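Local coordinates for universal stress protein (Archaeoglobus fulgidus, PDB 6HCD) that is of uncertain molecular function but belongs to the universal stress protein A family and probably serves in the cellular response to stress, at residues V29-K34 and V56-S61; R37-L42 and L80-S85; E75-L80 and G94-L99; D107-F112 and R141-K146; A120-I125 and P150-K155. One frame throughout, in Å; residues are numbered along the deposited sequence.

Interaction 1: V29-K34 and V56-S61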
# COMPACT_ATOMS: atom_id res chain seq x y z
N VAL A 29 -2.38 -6.40 -9.78
CA VAL A 29 -3.04 -6.94 -8.62
C VAL A 29 -2.63 -8.41 -8.49
O VAL A 29 -2.68 -9.17 -9.45
CB VAL A 29 -4.57 -6.73 -8.69
CG1 VAL A 29 -5.19 -7.33 -9.93
CG2 VAL A 29 -5.23 -7.25 -7.44
N ALA A 30 -2.13 -8.78 -7.30
CA ALA A 30 -1.74 -10.13 -6.99
C ALA A 30 -2.90 -10.81 -6.25
O ALA A 30 -3.36 -10.31 -5.25
CB ALA A 30 -0.48 -10.13 -6.17
N VAL A 31 -3.34 -11.97 -6.76
CA VAL A 31 -4.44 -12.72 -6.14
C VAL A 31 -3.98 -14.15 -5.86
O VAL A 31 -3.34 -14.77 -6.71
CB VAL A 31 -5.71 -12.69 -7.01
CG1 VAL A 31 -6.28 -11.29 -7.11
CG2 VAL A 31 -5.46 -13.27 -8.39
N ASP A 32 -4.31 -14.66 -4.66
CA ASP A 32 -3.94 -16.02 -4.29
C ASP A 32 -5.03 -16.98 -4.79
O ASP A 32 -4.81 -17.77 -5.68
CB ASP A 32 -3.68 -16.13 -2.78
CG ASP A 32 -3.22 -17.51 -2.33
OD1 ASP A 32 -2.62 -18.23 -3.16
OD2 ASP A 32 -3.49 -17.86 -1.16
N LYS A 33 -6.23 -16.86 -4.21
CA LYS A 33 -7.32 -17.80 -4.42
C LYS A 33 -8.62 -17.02 -4.58
O LYS A 33 -8.66 -15.81 -4.42
CB LYS A 33 -7.39 -18.80 -3.26
CG LYS A 33 -7.45 -18.19 -1.86
CD LYS A 33 -7.40 -19.20 -0.74
CE LYS A 33 -8.11 -18.74 0.51
NZ LYS A 33 -7.99 -19.73 1.61
N LYS A 34 -9.68 -17.70 -4.98
CA LYS A 34 -10.99 -17.05 -4.97
C LYS A 34 -11.41 -16.94 -3.51
O LYS A 34 -11.42 -17.93 -2.81
CB LYS A 34 -11.99 -17.80 -5.85
CG LYS A 34 -11.48 -18.07 -7.26
CD LYS A 34 -12.56 -18.28 -8.28
CE LYS A 34 -13.01 -19.72 -8.34
NZ LYS A 34 -12.08 -20.56 -9.13
N VAL A 56 -5.94 -3.27 -15.59
CA VAL A 56 -5.49 -4.05 -14.46
C VAL A 56 -4.84 -5.34 -14.99
O VAL A 56 -5.46 -6.08 -15.73
CB VAL A 56 -6.65 -4.38 -13.50
CG1 VAL A 56 -6.17 -5.22 -12.33
CG2 VAL A 56 -7.34 -3.11 -13.00
N TYR A 57 -3.60 -5.60 -14.57
CA TYR A 57 -2.95 -6.88 -14.82
C TYR A 57 -3.06 -7.72 -13.55
O TYR A 57 -2.49 -7.37 -12.53
CB TYR A 57 -1.47 -6.69 -15.17
CG TYR A 57 -1.18 -6.08 -16.52
CD1 TYR A 57 -2.18 -5.61 -17.36
CD2 TYR A 57 0.14 -5.93 -16.93
CE1 TYR A 57 -1.88 -5.03 -18.59
CE2 TYR A 57 0.46 -5.35 -18.15
CZ TYR A 57 -0.56 -4.90 -18.97
OH TYR A 57 -0.25 -4.34 -20.18
N VAL A 58 -3.80 -8.83 -13.63
CA VAL A 58 -4.00 -9.71 -12.51
C VAL A 58 -2.95 -10.82 -12.59
O VAL A 58 -2.87 -11.51 -13.61
CB VAL A 58 -5.42 -10.32 -12.49
CG1 VAL A 58 -5.65 -11.10 -11.23
CG2 VAL A 58 -6.51 -9.28 -12.66
N VAL A 59 -2.18 -11.00 -11.51
CA VAL A 59 -1.09 -11.97 -11.53
C VAL A 59 -1.28 -13.01 -10.43
O VAL A 59 -1.82 -12.72 -9.33
CB VAL A 59 0.29 -11.31 -11.39
CG1 VAL A 59 0.50 -10.32 -12.52
CG2 VAL A 59 0.46 -10.62 -10.04
N HIS A 60 -0.83 -14.23 -10.74
CA HIS A 60 -0.64 -15.29 -9.77
C HIS A 60 0.64 -16.05 -10.16
O HIS A 60 0.83 -16.35 -11.32
CB HIS A 60 -1.84 -16.24 -9.72
CG HIS A 60 -1.69 -17.26 -8.65
ND1 HIS A 60 -2.15 -17.06 -7.37
CD2 HIS A 60 -1.12 -18.49 -8.66
CE1 HIS A 60 -1.89 -18.12 -6.62
NE2 HIS A 60 -1.25 -19.02 -7.40
N SER A 61 1.47 -16.36 -9.15
CA SER A 61 2.80 -16.91 -9.32
C SER A 61 2.86 -18.36 -8.81
O SER A 61 2.42 -18.63 -7.70
CB SER A 61 3.81 -16.06 -8.60
OG SER A 61 5.08 -16.69 -8.57

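Interaction 2: R37-L42 and L80-S85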
# COMPACT_ATOMS: atom_id res chain seq x y z
N ARG A 37 -11.65 -11.80 0.42
CA ARG A 37 -10.53 -10.86 0.47
C ARG A 37 -10.07 -10.51 -0.95
O ARG A 37 -9.86 -9.33 -1.27
CB ARG A 37 -9.35 -11.39 1.29
CG ARG A 37 -8.22 -10.37 1.40
CD ARG A 37 -7.13 -10.65 2.42
NE ARG A 37 -6.16 -11.61 1.91
CZ ARG A 37 -5.98 -12.85 2.40
NH1 ARG A 37 -5.06 -13.64 1.86
NH2 ARG A 37 -6.73 -13.30 3.38
N ALA A 38 -9.89 -11.53 -1.80
CA ALA A 38 -9.44 -11.32 -3.17
C ALA A 38 -10.41 -10.38 -3.89
O ALA A 38 -9.98 -9.48 -4.60
CB ALA A 38 -9.29 -12.65 -3.88
N GLU A 39 -11.71 -10.56 -3.66
CA GLU A 39 -12.74 -9.71 -4.27
C GLU A 39 -12.54 -8.25 -3.86
O GLU A 39 -12.68 -7.37 -4.70
CB GLU A 39 -14.15 -10.14 -3.85
CG GLU A 39 -14.66 -11.39 -4.49
CD GLU A 39 -16.05 -11.78 -4.02
OE1 GLU A 39 -16.55 -11.18 -3.05
OE2 GLU A 39 -16.64 -12.69 -4.62
N ARG A 40 -12.27 -7.99 -2.58
CA ARG A 40 -12.09 -6.63 -2.07
C ARG A 40 -10.83 -6.01 -2.70
O ARG A 40 -10.84 -4.82 -3.06
CB ARG A 40 -12.00 -6.60 -0.54
CG ARG A 40 -13.30 -6.90 0.18
CD ARG A 40 -13.22 -6.72 1.68
NE ARG A 40 -12.21 -7.58 2.30
CZ ARG A 40 -12.45 -8.79 2.81
NH1 ARG A 40 -13.65 -9.35 2.72
NH2 ARG A 40 -11.47 -9.43 3.43
N VAL A 41 -9.78 -6.83 -2.81
CA VAL A 41 -8.51 -6.43 -3.44
C VAL A 41 -8.79 -5.98 -4.88
O VAL A 41 -8.35 -4.91 -5.31
CB VAL A 41 -7.47 -7.56 -3.36
CG1 VAL A 41 -6.26 -7.27 -4.25
CG2 VAL A 41 -7.00 -7.79 -1.92
N LEU A 42 -9.53 -6.81 -5.61
CA LEU A 42 -9.82 -6.58 -7.03
C LEU A 42 -10.71 -5.35 -7.20
O LEU A 42 -10.50 -4.58 -8.11
CB LEU A 42 -10.49 -7.82 -7.61
CG LEU A 42 -9.56 -9.02 -7.81
CD1 LEU A 42 -10.36 -10.31 -7.95
CD2 LEU A 42 -8.64 -8.82 -9.00
N LEU A 80 -7.51 -16.53 -11.96
CA LEU A 80 -7.21 -15.35 -12.79
C LEU A 80 -8.39 -15.00 -13.70
O LEU A 80 -8.70 -13.83 -13.92
CB LEU A 80 -5.96 -15.62 -13.63
CG LEU A 80 -4.65 -15.68 -12.84
CD1 LEU A 80 -3.51 -16.05 -13.74
CD2 LEU A 80 -4.38 -14.39 -12.14
N SER A 81 -9.03 -16.03 -14.25
CA SER A 81 -10.20 -15.85 -15.10
C SER A 81 -11.33 -15.19 -14.31
O SER A 81 -11.99 -14.26 -14.75
CB SER A 81 -10.61 -17.16 -15.73
OG SER A 81 -11.82 -17.00 -16.44
N TRP A 82 -11.57 -15.71 -13.11
CA TRP A 82 -12.55 -15.16 -12.17
C TRP A 82 -12.18 -13.70 -11.83
O TRP A 82 -13.02 -12.82 -11.84
CB TRP A 82 -12.60 -16.04 -10.93
CG TRP A 82 -13.30 -15.45 -9.75
CD1 TRP A 82 -14.64 -15.48 -9.50
CD2 TRP A 82 -12.68 -14.83 -8.61
NE1 TRP A 82 -14.90 -14.90 -8.29
CE2 TRP A 82 -13.72 -14.47 -7.73
CE3 TRP A 82 -11.36 -14.50 -8.27
CZ2 TRP A 82 -13.48 -13.81 -6.52
CZ3 TRP A 82 -11.13 -13.83 -7.09
CH2 TRP A 82 -12.17 -13.47 -6.24
N ALA A 83 -10.92 -13.47 -11.50
CA ALA A 83 -10.46 -12.14 -11.09
C ALA A 83 -10.71 -11.12 -12.20
O ALA A 83 -11.16 -10.02 -11.92
CB ALA A 83 -9.01 -12.20 -10.68
N VAL A 84 -10.38 -11.46 -13.45
CA VAL A 84 -10.57 -10.55 -14.59
C VAL A 84 -12.07 -10.25 -14.78
O VAL A 84 -12.45 -9.13 -15.13
CB VAL A 84 -9.91 -11.10 -15.87
CG1 VAL A 84 -10.47 -10.45 -17.14
CG2 VAL A 84 -8.38 -10.98 -15.79
N SER A 85 -12.94 -11.24 -14.53
CA SER A 85 -14.38 -11.03 -14.65
C SER A 85 -14.83 -9.99 -13.61
O SER A 85 -15.64 -9.12 -13.90
CB SER A 85 -15.16 -12.34 -14.59
OG SER A 85 -15.38 -12.77 -13.26

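Interaction 3: E75-L80 and G94-L99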
# COMPACT_ATOMS: atom_id res chain seq x y z
N GLU A 75 -6.24 -24.42 -11.00
CA GLU A 75 -6.87 -23.56 -10.00
C GLU A 75 -6.39 -22.11 -10.19
O GLU A 75 -7.16 -21.18 -10.12
CB GLU A 75 -6.58 -24.05 -8.58
CG GLU A 75 -7.47 -23.42 -7.52
CD GLU A 75 -7.34 -24.00 -6.13
OE1 GLU A 75 -6.21 -24.39 -5.75
OE2 GLU A 75 -8.36 -24.07 -5.42
N ALA A 76 -5.08 -21.92 -10.41
CA ALA A 76 -4.54 -20.58 -10.55
C ALA A 76 -5.14 -19.90 -11.79
O ALA A 76 -5.53 -18.75 -11.75
CB ALA A 76 -3.04 -20.64 -10.60
N LYS A 77 -5.25 -20.64 -12.89
CA LYS A 77 -5.85 -20.13 -14.14
C LYS A 77 -7.32 -19.74 -13.92
O LYS A 77 -7.79 -18.72 -14.41
CB LYS A 77 -5.69 -21.16 -15.27
CG LYS A 77 -6.57 -20.97 -16.49
CD LYS A 77 -6.18 -19.79 -17.34
CE LYS A 77 -7.11 -19.62 -18.53
NZ LYS A 77 -8.35 -18.90 -18.15
N GLU A 78 -8.04 -20.59 -13.18
CA GLU A 78 -9.45 -20.34 -12.84
C GLU A 78 -9.55 -19.08 -11.98
O GLU A 78 -10.42 -18.26 -12.19
CB GLU A 78 -10.05 -21.55 -12.12
CG GLU A 78 -10.48 -22.68 -13.04
CD GLU A 78 -11.28 -23.78 -12.36
OE1 GLU A 78 -12.33 -23.47 -11.74
OE2 GLU A 78 -10.86 -24.96 -12.44
N THR A 79 -8.64 -18.93 -11.01
CA THR A 79 -8.62 -17.75 -10.14
C THR A 79 -8.43 -16.48 -10.99
O THR A 79 -9.11 -15.49 -10.78
CB THR A 79 -7.52 -17.86 -9.08
OG1 THR A 79 -7.84 -19.00 -8.28
CG2 THR A 79 -7.35 -16.62 -8.23
N LEU A 80 -7.51 -16.53 -11.96
CA LEU A 80 -7.21 -15.35 -12.79
C LEU A 80 -8.39 -15.00 -13.70
O LEU A 80 -8.70 -13.83 -13.92
CB LEU A 80 -5.96 -15.62 -13.63
CG LEU A 80 -4.65 -15.68 -12.84
CD1 LEU A 80 -3.51 -16.05 -13.74
CD2 LEU A 80 -4.38 -14.39 -12.14
N GLY A 94 -9.21 -5.55 -17.76
CA GLY A 94 -8.35 -6.51 -17.04
C GLY A 94 -7.72 -7.54 -17.96
O GLY A 94 -8.33 -7.95 -18.93
N GLU A 95 -6.48 -7.95 -17.65
CA GLU A 95 -5.74 -9.02 -18.33
C GLU A 95 -5.20 -10.02 -17.30
O GLU A 95 -4.72 -9.61 -16.25
CB GLU A 95 -4.49 -8.50 -19.03
CG GLU A 95 -4.74 -7.46 -20.10
CD GLU A 95 -3.46 -7.02 -20.79
OE1 GLU A 95 -2.37 -7.61 -20.53
OE2 GLU A 95 -3.54 -6.06 -21.59
N GLU A 96 -5.24 -11.31 -17.64
CA GLU A 96 -4.65 -12.37 -16.83
C GLU A 96 -3.16 -12.52 -17.18
O GLU A 96 -2.81 -12.56 -18.35
CB GLU A 96 -5.24 -13.74 -17.16
CG GLU A 96 -6.75 -13.79 -17.14
CD GLU A 96 -7.30 -15.14 -17.55
OE1 GLU A 96 -6.57 -16.15 -17.42
OE2 GLU A 96 -8.45 -15.17 -18.01
N HIS A 97 -2.33 -12.70 -16.15
CA HIS A 97 -0.91 -12.98 -16.30
C HIS A 97 -0.49 -14.05 -15.29
O HIS A 97 -0.14 -13.76 -14.14
CB HIS A 97 -0.11 -11.69 -16.14
CG HIS A 97 -0.32 -10.72 -17.24
ND1 HIS A 97 0.49 -10.69 -18.37
CD2 HIS A 97 -1.26 -9.77 -17.42
CE1 HIS A 97 0.06 -9.74 -19.18
NE2 HIS A 97 -1.03 -9.18 -18.64
N LEU A 98 -0.56 -15.31 -15.72
CA LEU A 98 -0.06 -16.42 -14.91
C LEU A 98 1.46 -16.41 -15.02
O LEU A 98 1.98 -16.32 -16.13
CB LEU A 98 -0.63 -17.74 -15.43
CG LEU A 98 -0.16 -19.00 -14.71
CD1 LEU A 98 -0.66 -19.01 -13.28
CD2 LEU A 98 -0.61 -20.24 -15.45
N LEU A 99 2.15 -16.48 -13.87
CA LEU A 99 3.61 -16.46 -13.84
C LEU A 99 4.13 -17.81 -13.32
O LEU A 99 3.96 -18.15 -12.15
CB LEU A 99 4.10 -15.31 -12.96
CG LEU A 99 3.57 -13.92 -13.31
CD1 LEU A 99 4.03 -12.90 -12.29
CD2 LEU A 99 3.98 -13.50 -14.72

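Interaction 4: D107-F112 and R141-K146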
# COMPACT_ATOMS: atom_id res chain seq x y z
N ASP A 107 9.05 -12.33 -5.09
CA ASP A 107 10.06 -11.87 -6.07
C ASP A 107 9.42 -11.79 -7.47
O ASP A 107 9.71 -10.89 -8.25
CB ASP A 107 11.26 -12.81 -6.15
CG ASP A 107 12.12 -12.82 -4.91
OD1 ASP A 107 12.55 -11.74 -4.50
OD2 ASP A 107 12.35 -13.91 -4.37
N ASP A 108 8.57 -12.78 -7.78
CA ASP A 108 7.91 -12.88 -9.05
C ASP A 108 7.00 -11.67 -9.28
O ASP A 108 7.01 -11.07 -10.35
CB ASP A 108 7.11 -14.19 -9.13
CG ASP A 108 7.10 -14.83 -10.50
OD1 ASP A 108 7.76 -14.32 -11.40
OD2 ASP A 108 6.43 -15.87 -10.65
N ILE A 109 6.18 -11.34 -8.27
CA ILE A 109 5.22 -10.23 -8.33
C ILE A 109 6.00 -8.92 -8.47
O ILE A 109 5.65 -8.07 -9.28
CB ILE A 109 4.31 -10.26 -7.08
CG1 ILE A 109 3.35 -11.46 -7.12
CG2 ILE A 109 3.56 -8.95 -6.92
CD1 ILE A 109 2.82 -11.88 -5.77
N VAL A 110 7.04 -8.75 -7.66
CA VAL A 110 7.83 -7.51 -7.62
C VAL A 110 8.53 -7.30 -8.97
O VAL A 110 8.51 -6.19 -9.53
CB VAL A 110 8.81 -7.55 -6.42
CG1 VAL A 110 10.03 -6.68 -6.62
CG2 VAL A 110 8.08 -7.22 -5.11
N ASP A 111 9.12 -8.36 -9.51
CA ASP A 111 9.83 -8.28 -10.79
C ASP A 111 8.84 -7.99 -11.92
O ASP A 111 9.11 -7.18 -12.78
CB ASP A 111 10.63 -9.55 -11.07
CG ASP A 111 11.83 -9.71 -10.16
OD1 ASP A 111 12.18 -8.74 -9.46
OD2 ASP A 111 12.39 -10.81 -10.15
N PHE A 112 7.68 -8.67 -11.91
CA PHE A 112 6.64 -8.44 -12.91
C PHE A 112 6.22 -6.96 -12.92
O PHE A 112 6.11 -6.36 -14.00
CB PHE A 112 5.41 -9.32 -12.64
CG PHE A 112 4.32 -9.14 -13.67
CD1 PHE A 112 4.42 -9.75 -14.91
CD2 PHE A 112 3.23 -8.32 -13.43
CE1 PHE A 112 3.44 -9.57 -15.87
CE2 PHE A 112 2.24 -8.15 -14.39
CZ PHE A 112 2.36 -8.76 -15.61
N ARG A 141 3.97 -9.75 2.99
CA ARG A 141 5.05 -9.19 3.79
C ARG A 141 6.26 -8.88 2.89
O ARG A 141 6.80 -7.79 2.91
CB ARG A 141 5.43 -10.17 4.90
CG ARG A 141 6.62 -9.73 5.74
CD ARG A 141 7.24 -10.91 6.49
NE ARG A 141 8.10 -10.43 7.56
CZ ARG A 141 9.30 -9.89 7.37
NH1 ARG A 141 9.87 -9.95 6.17
NH2 ARG A 141 9.91 -9.27 8.37
N ASP A 142 6.69 -9.87 2.12
CA ASP A 142 7.91 -9.75 1.33
C ASP A 142 7.67 -8.86 0.10
O ASP A 142 8.58 -8.17 -0.34
CB ASP A 142 8.47 -11.12 0.97
CG ASP A 142 9.23 -11.79 2.11
OD1 ASP A 142 9.32 -11.20 3.24
OD2 ASP A 142 9.71 -12.91 1.88
N VAL A 143 6.46 -8.87 -0.46
CA VAL A 143 6.12 -7.96 -1.56
C VAL A 143 6.26 -6.51 -1.07
O VAL A 143 6.84 -5.71 -1.76
CB VAL A 143 4.71 -8.21 -2.13
CG1 VAL A 143 4.23 -7.05 -3.00
CG2 VAL A 143 4.67 -9.51 -2.89
N ILE A 144 5.72 -6.21 0.11
CA ILE A 144 5.75 -4.86 0.65
C ILE A 144 7.20 -4.38 0.80
O ILE A 144 7.50 -3.24 0.47
CB ILE A 144 4.96 -4.76 1.97
CG1 ILE A 144 3.47 -5.00 1.75
CG2 ILE A 144 5.22 -3.43 2.67
CD1 ILE A 144 2.74 -5.39 3.02
N LEU A 145 8.09 -5.24 1.29
CA LEU A 145 9.49 -4.84 1.58
C LEU A 145 10.34 -4.82 0.31
O LEU A 145 11.24 -3.98 0.18
CB LEU A 145 10.06 -5.83 2.60
CG LEU A 145 9.42 -5.76 3.99
CD1 LEU A 145 10.00 -6.82 4.90
CD2 LEU A 145 9.62 -4.37 4.58
N LYS A 146 10.09 -5.76 -0.62
CA LYS A 146 10.96 -5.94 -1.79
C LYS A 146 10.56 -5.04 -2.97
O LYS A 146 11.38 -4.79 -3.83
CB LYS A 146 10.95 -7.41 -2.24
CG LYS A 146 11.74 -8.34 -1.32
CD LYS A 146 11.56 -9.80 -1.63
CE LYS A 146 12.44 -10.67 -0.76
NZ LYS A 146 12.67 -11.99 -1.39

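Interaction 5: A120-I125 and P150-K155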
# COMPACT_ATOMS: atom_id res chain seq x y z
N ALA A 120 1.21 0.83 -9.52
CA ALA A 120 1.19 0.30 -8.17
C ALA A 120 0.88 -1.20 -8.23
O ALA A 120 0.39 -1.71 -9.25
CB ALA A 120 0.15 1.02 -7.33
N ILE A 121 1.23 -1.88 -7.12
CA ILE A 121 0.83 -3.25 -6.85
C ILE A 121 -0.27 -3.21 -5.79
O ILE A 121 -0.12 -2.55 -4.79
CB ILE A 121 2.02 -4.10 -6.36
CG1 ILE A 121 3.23 -4.00 -7.29
CG2 ILE A 121 1.60 -5.54 -6.11
CD1 ILE A 121 4.48 -4.59 -6.70
N VAL A 122 -1.35 -3.94 -6.03
CA VAL A 122 -2.41 -4.05 -5.04
C VAL A 122 -2.42 -5.51 -4.55
O VAL A 122 -2.41 -6.42 -5.37
CB VAL A 122 -3.78 -3.64 -5.62
CG1 VAL A 122 -4.84 -3.59 -4.53
CG2 VAL A 122 -3.71 -2.33 -6.37
N ILE A 123 -2.40 -5.69 -3.23
CA ILE A 123 -2.28 -7.00 -2.63
C ILE A 123 -3.15 -7.07 -1.38
O ILE A 123 -3.36 -6.06 -0.69
CB ILE A 123 -0.80 -7.34 -2.33
CG1 ILE A 123 -0.61 -8.84 -2.12
CG2 ILE A 123 -0.27 -6.50 -1.17
CD1 ILE A 123 0.82 -9.29 -2.33
N GLY A 124 -3.60 -8.29 -1.06
CA GLY A 124 -4.35 -8.58 0.14
C GLY A 124 -3.43 -8.91 1.31
O GLY A 124 -2.37 -9.50 1.16
N ILE A 125 -3.86 -8.48 2.50
CA ILE A 125 -3.18 -8.66 3.77
C ILE A 125 -4.08 -9.53 4.65
O ILE A 125 -5.23 -9.21 4.78
CB ILE A 125 -2.99 -7.30 4.48
CG1 ILE A 125 -2.21 -6.30 3.64
CG2 ILE A 125 -2.38 -7.46 5.86
CD1 ILE A 125 -0.93 -6.82 3.14
N PRO A 150 4.98 1.43 -5.67
CA PRO A 150 4.04 1.58 -4.57
C PRO A 150 3.24 0.28 -4.34
O PRO A 150 2.89 -0.39 -5.32
CB PRO A 150 3.11 2.69 -5.06
CG PRO A 150 3.99 3.51 -5.98
CD PRO A 150 4.82 2.47 -6.72
N VAL A 151 3.00 -0.08 -3.07
CA VAL A 151 2.18 -1.28 -2.75
C VAL A 151 0.97 -0.83 -1.93
O VAL A 151 1.12 -0.20 -0.88
CB VAL A 151 2.98 -2.36 -2.01
CG1 VAL A 151 2.11 -3.58 -1.68
CG2 VAL A 151 4.22 -2.77 -2.78
N ILE A 152 -0.21 -1.14 -2.46
CA ILE A 152 -1.47 -0.84 -1.82
C ILE A 152 -1.96 -2.12 -1.13
O ILE A 152 -2.19 -3.16 -1.78
CB ILE A 152 -2.48 -0.31 -2.87
CG1 ILE A 152 -1.93 0.92 -3.60
CG2 ILE A 152 -3.83 -0.05 -2.23
CD1 ILE A 152 -2.79 1.40 -4.74
N CYS A 153 -2.11 -2.03 0.19
CA CYS A 153 -2.41 -3.15 1.04
C CYS A 153 -3.88 -3.08 1.48
O CYS A 153 -4.27 -2.11 2.15
CB CYS A 153 -1.53 -3.15 2.28
SG CYS A 153 0.24 -3.03 1.97
N ILE A 154 -4.65 -4.11 1.10
CA ILE A 154 -6.09 -4.18 1.29
C ILE A 154 -6.40 -5.36 2.21
O ILE A 154 -5.89 -6.46 2.01
CB ILE A 154 -6.80 -4.33 -0.08
CG1 ILE A 154 -6.45 -3.20 -1.05
CG2 ILE A 154 -8.31 -4.48 0.07
CD1 ILE A 154 -6.81 -1.83 -0.59
N LYS A 155 -7.25 -5.11 3.21
CA LYS A 155 -7.64 -6.11 4.21
C LYS A 155 -8.99 -6.72 3.82
O LYS A 155 -9.29 -7.85 4.21
CB LYS A 155 -7.63 -5.45 5.59
CG LYS A 155 -6.24 -5.06 6.06
CD LYS A 155 -6.19 -3.80 6.90
CE LYS A 155 -4.97 -2.95 6.60
NZ LYS A 155 -5.03 -2.39 5.23
OXT LYS A 155 -9.80 -6.16 3.07

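Interaction 1: V29-K34 and V56-S61
Val29 and Val58 sit side by side on neighbouring parallel strands, which helix 36-52 joins into a beta-alpha-beta unit of the Rossmann-like universal stress protein fold. Backbone bonds set the register: Val29 N donates to Tyr57 O, Val29 O receives Val59 N at 2.8 Å, and Val31 N reaches Val59 O.

The apolar contacts fall on both sides of the sheet. With chi1 at 57°, Val29 CG1 lies between its own backbone N and carbonyl carbon, and from there it meets two valines of the other strand. Its distance to Val56 CG1 is 3.3 Å, tighter than ordinary van der Waals packing, and to Val58 CG2 3.6 Å. Val41 and Leu42 of helix 36-52 cover this side. Farther along, Val31 CG2 touches Val58 CG1. On the other face Ala30 CB meets Val59 CG2 at 4.0 Å, with Ile109 of helix 105-115 packed on the alanine.

Past the end of strand 27-30 the polar link passes to a side chain, that of His60. The carboxylate of Asp32 is nearly coplanar with the His60 ring, OD1 standing 3.5 Å from CE1. His60 ND1 donates to Val31 O at 2.7 Å, nearly straight at 172° and within the plane of the imidazole.

Interaction 2: R37-L42 and L80-S85
Trp82 reaches across from helix 70-89 and presents the outer rim of its six-membered ring to helix 36-52. Glu39 CG comes to the ring edge 3.4 Å from Trp82 CZ2, and its side chain crosses the indole at about a right angle. The carboxylate beyond is turned nearly coplanar with the ring, 23° between the planes. Ala38 CB also meets the edge, lying in the indole plane 3.8 Å from Trp82 CH2. Leu42 arrives obliquely, its CD1 3.7 Å from Trp82 CZ3, and the same methyl packs against Ala83 CB at 3.6 Å; CD2 lies alongside the alanine too.

These contacts join two helices on one side of the Rossmann-like alpha/beta sheet. The axes of the short segments are 10.4 Å apart at their closest and cross at -46°. The indole spans much of that separation, with Leu42 beside it; its CG is anti to the backbone N (chi1 166°), the rotation that carries the ring over to the other helix. An alanine in place of Trp82 is likely to open a gap between the helices, depriving Glu39 CG and Ala38 CB of their partner.

Farther out, Lys34 packs on the indole. Beneath the helices, Val29 and Val31 meet Leu42, while Val58 touches Ala83. One turn along, Ser85 OG donates to Trp82 O at 2.8 Å.

Interaction 3: E75-L80 and G94-L99
Lys77 and Glu96 form a salt bridge at the margin of a beta-alpha-beta unit, in which helix 70-89 leads from strand 56-62 to strand 94-100. Lys77 NZ stands 3.4 Å from Glu96 OE1, a weak hydrogen bond, and OE2 is farther off. The lysine chain bends at chi2 (71°) and again at chi4, bringing its amine round to the carboxylate at the end of the extended glutamate; the two side chains cross at about a right angle.

On the strand itself, His97 NE2 donates to Glu95 OE1 at 2.8 Å, using the anti lone pair of the oxygen, close to the imidazole plane. Tyr57 and Phe112 meet the same ring.

The helix lies almost antiparallel to the strand, 160° between the short axes. Glu96 CG passes 3.8 Å from Leu80 O, carrying the aliphatic part of the glutamate against the helix backbone. Among the apolar groups, Ala76 CB touches Leu98 CD1 at 3.9 Å, and Leu80 CD1 settles on the strand 3.7 Å from Leu98 CB.

Interaction 4: D107-F112 and R141-K146
Asp107 and Lys146 make the ionic link between helices 105-115 and 138-146. Lys146 NZ donates to Asp107 OD1 at 3.1 Å, approaching on the syn side but 32° out of the carboxylate plane, with OD2 farther away at 3.6 Å. The lysine is extended beyond CG, and its CD also passes 3.6 Å from OD1, the two side chains meeting at a slant. A leucine at Asp107 would probably leave the Lys146 ammonium without its acidic mate in this contact, freeing the end of the chain to turn.

Apolar packing fills the space nearer the sheet. Val110 is the main wedge: its CG1 rests 3.6 Å from Lys146 O, while CG2 lies 4.1 Å from Lys146 CB and 3.9 Å from Val143 O. Ile109 CD1 meets Val143 CG2 at 4.2 Å, their side chains crossing at about a right angle.

Arg141 NH1 holds Asp142 OD1 within its own helix, and its NH2 bonds to Leu134 O of the second subunit. Ile109 reaches Ile121 and Val143 reaches Ile123 in strand 120-128. The short axes cross at -37°, placing two neighbouring helices on the same face of the central sheet, as in the layered alpha/beta architecture of the universal stress protein fold.

Interaction 5: A120-I125 and P150-K155
Ile152 stands on the same face of the sheet as Val122 of the parallel strand 120-128, and its tip meets Val122 and Ala120. Its CB passes 3.8 Å from Ile121 O, the carbonyl that accepts the residue's own backbone N. CG1, anti to the carbonyl carbon at chi1 -57°, runs beside the same oxygen at 4.1 Å. The chain stays extended (chi2 174°), so CD1 reaches the other strand, 3.9 Å from Ala120 CB and 4.2 Å from Val122 CG2. Phe44 and Glu48 of helix 36-52 and Ile152 of the second subunit also pack on this isoleucine.

Along the same face, Val122 CG1 touches Ile154 CG1. On the other, Ile123 CG2 meets Val151 CG1, and Ile125 CG1 presses on Cys153 CB at 3.5 Å, closer than normal carbon packing.

Five backbone bonds join the strands, from Ile121 N to Pro150 O at one end to Ile125 N to Ile154 O, 2.9 Å, at the other. Val151, Ile152 and Cys153 also pair antiparallel with a strand of the second subunit, continuing the sheet across the dimer. The chemistry is thus directional hydrogen bonding along the backbone with branched aliphatic packing above and below, which gives strand 151-154 a fixed register as it carries the sheet into the interface.

Overall arrangement
One central sheet connects most of these contacts. Interactions 1 and 5 meet where Ala30 N lies 3.1 Å from Val122 O, a probable hydrogen bond, and interaction 3 continues the sheet from interaction 1 through Val58 O and His97 N, 2.9 Å apart. Interaction 2 covers one side, sharing Leu80 with interaction 3, whereas interaction 4 lies on the other side of the chain's centre, about 19 Å from interaction 2 between centres. Interactions 4 and 5 both touch the second subunit. Unidentified bound material, probably from the crystallisation liquor, lies about 3 Å from the His60 side chain and about 4 Å from those of Ile109 and Ile123; Ser61 N and Gly124 O each hydrogen-bond to such material.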